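Local coordinates for protein glycosyltransferase (duf1792) (Streptococcus sanguinis, PDB 5V4A) that is the GT-D-type glycosyltransferase domain of a longer streptococcal protein, binds UDP, and probably transfers sugars from nucleotide-sugar donors, at residues Q136-D140 with K141-I145; Y80-D83 with A84-F87; N102-A106 with P107-S111. One frame throughout, in Å; residues are numbered along the deposited sequence.

How the contacts relate
Along the chain the three contacts lie in series, none nested in or crossing another, and each closes a local turn or helix end. Contact 2 comes first, where the chain enters helix 82-103 at its N-terminus. Contact 3 follows at the other end of that helix, turning the chain back into strand 110-111 and so completing the beta-alpha-beta unit that begins with strand 66-70; the centres of the two are about 22 Å apart. Contact 1 closes last, linking helix 127-138 to strand 142-148 of the five-stranded parallel sheet. It lies about 33 Å from contact 2, centre to centre, on the opposite side of the chain's centre.

Contact 1 (Q136-D140 with K141-I145); sequences QLWQD and KDLLI
A type II beta turn from Trp138 to Lys141 reverses the chain between helix 127-138 and strand 142-148 of the five-stranded parallel sheet. Its closing bond runs from Lys141 N to Trp138 O at 3.1 Å. The lysine side chain folds back over the turn. Bent at chi2 (-66°) and again at chi4, it carries CG past Trp138 O and returns the ammonium to the backbone of Leu137, where Lys141 NZ makes a weak 3.3 Å hydrogen bond to Leu137 O. Across the turn, the Trp138 indole leads away from 141-145 and packs on Leu197 of strand 195-199, its ring meeting that of Phe160 at a slant and its NE1 donating to Leu159 O. The Asp140 carboxylate forms a salt bridge with Arg164, close to the second subunit, whose Gln139 gives it a weak hydrogen bond. One water weakly bridges Asp140 O and Asp142 OD2, while Asp142 OD1 is hydrogen-bonded to Ser165 OG. Where the buried side chains meet, both methyls of Leu143 pack on the CB of Trp138, and CD1 also comes near ring atom CG; the two side chains cross at an angle, with Leu143 CD2 3.6 Å from Trp138 CB.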
loop_
_atom_site.group_PDB
_atom_site.type_symbol
_atom_site.label_atom_id
_atom_site.label_comp_id
_atom_site.label_asym_id
_atom_site.label_seq_id
_atom_site.Cartn_x
_atom_site.Cartn_y
_atom_site.Cartn_z
ATOM N N GLN A 136 5.958 -0.749 1.103
ATOM C CA GLN A 136 6.076 -1.708 0.012
ATOM C C GLN A 136 7.224 -1.357 -0.932
ATOM O O GLN A 136 7.722 -2.235 -1.643
ATOM C CB GLN A 136 4.753 -1.774 -0.759
ATOM C CG GLN A 136 4.616 -2.976 -1.702
ATOM C CD GLN A 136 4.545 -4.305 -0.974
ATOM O OE1 GLN A 136 4.149 -4.373 0.187
ATOM N NE2 GLN A 136 4.944 -5.369 -1.653
ATOM N N LEU A 137 7.656 -0.100 -0.944
ATOM C CA LEU A 137 8.788 0.297 -1.778
ATOM C C LEU A 137 10.077 -0.377 -1.327
ATOM O O LEU A 137 10.947 -0.670 -2.157
ATOM C CB LEU A 137 8.939 1.813 -1.747
ATOM C CG LEU A 137 7.865 2.634 -2.456
ATOM C CD1 LEU A 137 8.084 4.101 -2.144
ATOM C CD2 LEU A 137 7.943 2.419 -3.958
ATOM N N TRP A 138 10.222 -0.635 -0.031
ATOM C CA TRP A 138 11.434 -1.255 0.466
ATOM C C TRP A 138 11.227 -2.633 1.068
ATOM O O TRP A 138 12.204 -3.220 1.548
ATOM C CB TRP A 138 12.123 -0.345 1.493
ATOM C CG TRP A 138 11.280 0.156 2.669
ATOM C CD1 TRP A 138 10.883 -0.561 3.767
ATOM C CD2 TRP A 138 10.790 1.489 2.866
ATOM N NE1 TRP A 138 10.158 0.241 4.622
ATOM C CE2 TRP A 138 10.099 1.506 4.099
ATOM C CE3 TRP A 138 10.874 2.673 2.128
ATOM C CZ2 TRP A 138 9.490 2.659 4.597
ATOM C CZ3 TRP A 138 10.267 3.821 2.638
ATOM C CH2 TRP A 138 9.588 3.799 3.854
ATOM N N GLN A 139 10.002 -3.173 1.055
ATOM C CA GLN A 139 9.760 -4.494 1.623
ATOM C C GLN A 139 10.650 -5.535 0.951
ATOM O O GLN A 139 10.680 -5.637 -0.276
ATOM C CB GLN A 139 8.289 -4.896 1.456
ATOM C CG GLN A 139 7.329 -4.249 2.416
ATOM C CD GLN A 139 7.763 -4.414 3.848
ATOM O OE1 GLN A 139 7.603 -5.488 4.440
ATOM N NE2 GLN A 139 8.336 -3.355 4.415
ATOM N N ASP A 140 11.382 -6.297 1.769
ATOM C CA ASP A 140 12.231 -7.406 1.312
ATOM C C ASP A 140 13.374 -6.948 0.410
ATOM O O ASP A 140 13.891 -7.732 -0.388
ATOM C CB ASP A 140 11.403 -8.489 0.598
ATOM C CG ASP A 140 10.437 -9.204 1.536
ATOM O OD1 ASP A 140 9.210 -9.115 1.296
ATOM O OD2 ASP A 140 10.902 -9.846 2.511
ATOM N N LYS A 141 13.811 -5.696 0.554
ATOM C CA LYS A 141 14.922 -5.149 -0.213
ATOM C C LYS A 141 16.129 -4.984 0.697
ATOM O O LYS A 141 15.982 -4.705 1.888
ATOM C CB LYS A 141 14.562 -3.787 -0.816
ATOM C CG LYS A 141 13.356 -3.789 -1.749
ATOM C CD LYS A 141 13.614 -4.584 -3.008
ATOM C CE LYS A 141 12.531 -4.334 -4.034
ATOM N NZ LYS A 141 12.306 -2.871 -4.199
ATOM N N ASP A 142 17.326 -5.156 0.143
ATOM C CA ASP A 142 18.516 -4.687 0.844
ATOM C C ASP A 142 18.657 -3.189 0.614
ATOM O O ASP A 142 18.640 -2.716 -0.526
ATOM C CB ASP A 142 19.782 -5.411 0.392
ATOM C CG ASP A 142 19.690 -6.911 0.545
ATOM O OD1 ASP A 142 19.499 -7.400 1.676
ATOM O OD2 ASP A 142 19.836 -7.609 -0.487
ATOM N N LEU A 143 18.784 -2.442 1.705
ATOM C CA LEU A 143 18.701 -0.990 1.693
ATOM C C LEU A 143 20.064 -0.374 2.010
ATOM O O LEU A 143 20.821 -0.910 2.827
ATOM C CB LEU A 143 17.667 -0.525 2.735
ATOM C CG LEU A 143 16.203 -0.914 2.495
ATOM C CD1 LEU A 143 15.300 -0.348 3.591
ATOM C CD2 LEU A 143 15.721 -0.445 1.132
ATOM N N LEU A 144 20.373 0.751 1.360
ATOM C CA LEU A 144 21.474 1.629 1.761
ATOM C C LEU A 144 20.854 2.961 2.161
ATOM O O LEU A 144 20.340 3.703 1.320
ATOM C CB LEU A 144 22.512 1.786 0.650
ATOM C CG LEU A 144 23.733 2.611 1.113
ATOM C CD1 LEU A 144 24.486 2.011 2.321
ATOM C CD2 LEU A 144 24.675 2.817 -0.064
ATOM N N ILE A 145 20.884 3.252 3.450
ATOM C CA ILE A 145 20.271 4.444 4.000
ATOM C C ILE A 145 21.346 5.513 4.148
ATOM O O ILE A 145 22.359 5.289 4.819
ATOM C CB ILE A 145 19.597 4.117 5.339
ATOM C CG1 ILE A 145 18.322 3.308 5.106
ATOM C CG2 ILE A 145 19.370 5.338 6.145
ATOM C CD1 ILE A 145 17.589 2.945 6.385
HETATM O O HOH W 1 16.870 -9.147 -0.699
#

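Contact 2 (Y80-D83 with A84-F87); sequences YSID and AQNF
Ala84 lies in the first turn of helix 82-103 and is met by Ser81, the N-cap residue. Ser81 OG, placed by chi1 of 74° between its own backbone N and carbonyl carbon, accepts the Ala84 N-H at 3.3 Å in a fairly straight capping bond (163°). The Ala84 methyl also packs on the CB of Tyr80, four residues earlier, with Ala84 CB 3.9 Å from Tyr80 CB. Gln85 N makes an i to i+4 helical bond to Ser81 O at 2.8 Å. The Gln85 side chain, extended beyond CG, runs back past the cap: Gln85 NE2 gives a weak hydrogen bond to Tyr80 O at 2.9 Å, bent to 128°, and the amide crosses the end of Ile82 at an angle, with Gln85 NE2 3.8 Å from Ile82 CD1. Asn86 N continues the helical series to Ile82 O at 2.9 Å, and the Asn86 amide slants across Ile82 on the exposed flank, its ND2 nearest CG1. Phe87 N then bonds to Asp83 O at 3.1 Å, while the phenyl ring leads away from the cap. The start of the helix is held against the loop containing Asp120, which bonds to the Ser81 backbone and touches Ala84; Tyr80 OH donates to Asp72 O, in the link between strand 66-70 and helix 82-103, and the Tyr80 ring meets Phe113 just past strand 110-111.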
loop_
_atom_site.group_PDB
_atom_site.type_symbol
_atom_site.label_atom_id
_atom_site.label_comp_id
_atom_site.label_asym_id
_atom_site.label_seq_id
_atom_site.Cartn_x
_atom_site.Cartn_y
_atom_site.Cartn_z
ATOM N N TYR A 80 -5.448 20.460 4.294
ATOM C CA TYR A 80 -4.396 20.510 5.292
ATOM C C TYR A 80 -4.871 21.217 6.556
ATOM O O TYR A 80 -5.916 21.874 6.583
ATOM C CB TYR A 80 -3.164 21.204 4.715
ATOM C CG TYR A 80 -2.713 20.595 3.401
ATOM C CD1 TYR A 80 -2.159 19.325 3.358
ATOM C CD2 TYR A 80 -2.868 21.283 2.202
ATOM C CE1 TYR A 80 -1.746 18.776 2.178
ATOM C CE2 TYR A 80 -2.452 20.736 1.008
ATOM C CZ TYR A 80 -1.898 19.478 1.005
ATOM O OH TYR A 80 -1.490 18.904 -0.171
ATOM N N SER A 81 -4.088 21.042 7.618
ATOM C CA SER A 81 -4.361 21.728 8.874
ATOM C C SER A 81 -4.293 23.238 8.676
ATOM O O SER A 81 -3.595 23.740 7.789
ATOM C CB SER A 81 -3.357 21.292 9.941
ATOM O OG SER A 81 -2.079 21.866 9.710
ATOM N N ILE A 82 -5.015 23.969 9.535
ATOM C CA ILE A 82 -5.085 25.422 9.404
ATOM C C ILE A 82 -3.703 26.047 9.569
ATOM O O ILE A 82 -3.401 27.085 8.964
ATOM C CB ILE A 82 -6.117 26.000 10.397
ATOM C CG1 ILE A 82 -6.440 27.453 10.051
ATOM C CG2 ILE A 82 -5.622 25.886 11.828
ATOM C CD1 ILE A 82 -7.033 27.620 8.658
ATOM N N ASP A 83 -2.841 25.436 10.387
ATOM C CA ASP A 83 -1.477 25.938 10.519
ATOM C C ASP A 83 -0.741 25.834 9.193
ATOM O O ASP A 83 -0.061 26.778 8.774
ATOM C CB ASP A 83 -0.730 25.149 11.588
ATOM C CG ASP A 83 -1.097 25.580 12.992
ATOM O OD1 ASP A 83 -1.718 26.657 13.141
ATOM O OD2 ASP A 83 -0.762 24.837 13.941
ATOM N N ALA A 84 -0.880 24.697 8.510
ATOM C CA ALA A 84 -0.251 24.553 7.203
ATOM C C ALA A 84 -0.878 25.503 6.192
ATOM O O ALA A 84 -0.165 26.140 5.407
ATOM C CB ALA A 84 -0.353 23.104 6.728
ATOM N N GLN A 85 -2.208 25.615 6.200
ATOM C CA GLN A 85 -2.883 26.531 5.287
ATOM C C GLN A 85 -2.340 27.942 5.443
ATOM O O GLN A 85 -2.069 28.632 4.455
ATOM C CB GLN A 85 -4.384 26.526 5.558
ATOM C CG GLN A 85 -5.059 25.194 5.374
ATOM C CD GLN A 85 -6.557 25.304 5.540
ATOM O OE1 GLN A 85 -7.215 26.071 4.840
ATOM N NE2 GLN A 85 -7.101 24.557 6.492
ATOM N N ASN A 86 -2.181 28.388 6.694
ATOM C CA ASN A 86 -1.673 29.734 6.950
ATOM C C ASN A 86 -0.236 29.893 6.465
ATOM O O ASN A 86 0.145 30.966 5.981
ATOM C CB ASN A 86 -1.783 30.055 8.440
ATOM C CG ASN A 86 -3.220 30.298 8.879
ATOM O OD1 ASN A 86 -4.025 30.849 8.129
ATOM N ND2 ASN A 86 -3.550 29.866 10.089
ATOM N N PHE A 87 0.582 28.846 6.597
ATOM C CA PHE A 87 1.976 28.950 6.177
ATOM C C PHE A 87 2.098 29.099 4.666
ATOM O O PHE A 87 2.785 30.003 4.177
ATOM C CB PHE A 87 2.788 27.739 6.633
ATOM C CG PHE A 87 4.137 27.654 5.965
ATOM C CD1 PHE A 87 5.170 28.501 6.343
ATOM C CD2 PHE A 87 4.357 26.755 4.929
ATOM C CE1 PHE A 87 6.414 28.440 5.704
ATOM C CE2 PHE A 87 5.591 26.687 4.295
ATOM C CZ PHE A 87 6.617 27.527 4.683
#

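Contact 3 (N102-A106 with P107-S111); sequences NICRA and PWYGS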
loop_
_atom_site.group_PDB
_atom_site.type_symbol
_atom_site.label_atom_id
_atom_site.label_comp_id
_atom_site.label_asym_id
_atom_site.label_seq_id
_atom_site.Cartn_x
_atom_site.Cartn_y
_atom_site.Cartn_z
ATOM N N ASN A 102 7.963 30.473 -12.653
ATOM C CA ASN A 102 9.069 30.747 -13.566
ATOM C C ASN A 102 9.993 29.544 -13.725
ATOM O O ASN A 102 10.456 29.259 -14.835
ATOM C CB ASN A 102 9.850 31.969 -13.094
ATOM C CG ASN A 102 9.441 33.228 -13.826
ATOM O OD1 ASN A 102 9.828 33.445 -14.974
ATOM N ND2 ASN A 102 8.647 34.065 -13.166
ATOM N N ILE A 103 10.295 28.842 -12.632
ATOM C CA ILE A 103 11.217 27.712 -12.702
ATOM C C ILE A 103 10.496 26.437 -13.141
ATOM O O ILE A 103 11.020 25.656 -13.941
ATOM C CB ILE A 103 11.916 27.500 -11.343
ATOM C CG1 ILE A 103 12.674 28.756 -10.892
ATOM C CG2 ILE A 103 12.854 26.297 -11.415
ATOM C CD1 ILE A 103 13.039 28.750 -9.407
ATOM N N CYS A 104 9.307 26.187 -12.611
ATOM C CA CYS A 104 8.640 24.893 -12.755
ATOM C C CYS A 104 7.677 24.944 -13.933
ATOM O O CYS A 104 6.534 25.387 -13.801
ATOM C CB CYS A 104 7.936 24.516 -11.458
ATOM S SG CYS A 104 9.074 24.514 -10.078
ATOM N N ARG A 105 8.142 24.474 -15.092
ATOM C CA ARG A 105 7.376 24.530 -16.330
ATOM C C ARG A 105 7.166 23.143 -16.930
ATOM O O ARG A 105 6.737 23.021 -18.081
ATOM C CB ARG A 105 8.093 25.457 -17.318
ATOM C CG ARG A 105 8.061 26.910 -16.868
ATOM C CD ARG A 105 9.342 27.664 -17.218
ATOM N NE ARG A 105 9.429 28.129 -18.595
ATOM C CZ ARG A 105 10.279 29.069 -18.999
ATOM N NH1 ARG A 105 11.108 29.635 -18.127
ATOM N NH2 ARG A 105 10.304 29.443 -20.272
ATOM N N ALA A 106 7.407 22.094 -16.148
ATOM C CA ALA A 106 7.189 20.737 -16.612
ATOM C C ALA A 106 5.695 20.442 -16.712
ATOM O O ALA A 106 4.875 21.134 -16.102
ATOM C CB ALA A 106 7.862 19.742 -15.669
ATOM N N PRO A 107 5.316 19.441 -17.516
ATOM C CA PRO A 107 3.893 19.067 -17.592
ATOM C C PRO A 107 3.280 18.681 -16.254
ATOM O O PRO A 107 2.141 19.074 -15.975
ATOM C CB PRO A 107 3.898 17.889 -18.578
ATOM C CG PRO A 107 5.107 18.096 -19.410
ATOM C CD PRO A 107 6.132 18.725 -18.513
ATOM N N TRP A 108 3.991 17.916 -15.426
ATOM C CA TRP A 108 3.452 17.453 -14.152
ATOM C C TRP A 108 4.589 17.192 -13.175
ATOM O O TRP A 108 5.752 17.043 -13.563
ATOM C CB TRP A 108 2.590 16.178 -14.310
ATOM C CG TRP A 108 3.348 14.954 -14.783
ATOM C CD1 TRP A 108 3.590 14.587 -16.084
ATOM C CD2 TRP A 108 3.981 13.960 -13.966
ATOM N NE1 TRP A 108 4.321 13.425 -16.120
ATOM C CE2 TRP A 108 4.568 13.016 -14.836
ATOM C CE3 TRP A 108 4.096 13.768 -12.584
ATOM C CZ2 TRP A 108 5.266 11.907 -14.370
ATOM C CZ3 TRP A 108 4.790 12.662 -12.122
ATOM C CH2 TRP A 108 5.371 11.750 -13.015
ATOM N N TYR A 109 4.231 17.150 -11.888
ATOM C CA TYR A 109 5.157 16.867 -10.802
ATOM C C TYR A 109 4.504 15.904 -9.820
ATOM O O TYR A 109 3.279 15.884 -9.671
ATOM C CB TYR A 109 5.559 18.141 -10.051
ATOM C CG TYR A 109 6.357 19.114 -10.885
ATOM C CD1 TYR A 109 5.723 19.984 -11.773
ATOM C CD2 TYR A 109 7.742 19.177 -10.781
ATOM C CE1 TYR A 109 6.453 20.879 -12.546
ATOM C CE2 TYR A 109 8.476 20.078 -11.541
ATOM C CZ TYR A 109 7.823 20.919 -12.422
ATOM O OH TYR A 109 8.543 21.804 -13.181
ATOM N N GLY A 110 5.334 15.114 -9.149
ATOM C CA GLY A 110 4.875 14.321 -8.027
ATOM C C GLY A 110 4.670 15.214 -6.816
ATOM O O GLY A 110 4.924 16.417 -6.847
ATOM N N SER A 111 4.169 14.621 -5.733
ATOM C CA SER A 111 3.897 15.374 -4.506
ATOM C C SER A 111 5.060 15.232 -3.524
ATOM O O SER A 111 5.418 14.117 -3.138
ATOM C CB SER A 111 2.598 14.914 -3.846
ATOM O OG SER A 111 2.417 15.570 -2.601
#
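Tyr109 lays the hydroxyl end of its ring into the bend formed by Cys104, Arg105 and Ala106, and this is the tightly packed part of the contact. Ala106 N donates to Tyr109 OH at 3.2 Å, with an N-H...O angle of 160°. The same oxygen lies 3.1 Å from Cys104 CA, so the chain curls closely around the end of the ring; Met58 O is a further, weak hydrogen-bond partner. Two small side chains approach the phenol obliquely: Ala106 CB comes within 3.5 Å of Tyr109 CZ, and Cys104 CB within 3.7 Å of that carbon. The cysteine sulfur adds a sulfur-aromatic contact, with Cys104 SG 5.2 Å from the Tyr109 ring centroid and 38° off the ring normal. With CG anti to its carbonyl carbon (chi1 -66°), the Tyr109 ring is directed back at 104-106, bringing OH to Ala106 N. This is the second connection of a beta-alpha-beta unit: Cys104 is the first residue to leave helical geometry after helix 82-103, and Gly110 opens strand 110-111, pairing in parallel with strand 66-70. Tyr109 also rests on Val68 and Leu70 of that strand, and Cys104 on Leu70 and Met58; both residues are buried. The outer side is looser. Arg105 turns away from the following segment and folds back along the helix end, where Arg105 NH1 makes a weak 3.4 Å hydrogen bond to Asn102 O; both residues are exposed. Pro107 is exposed too, its ring following on from Ala106, with Pro107 CD 3.5 Å from Ala106 CB and Glu61 alongside.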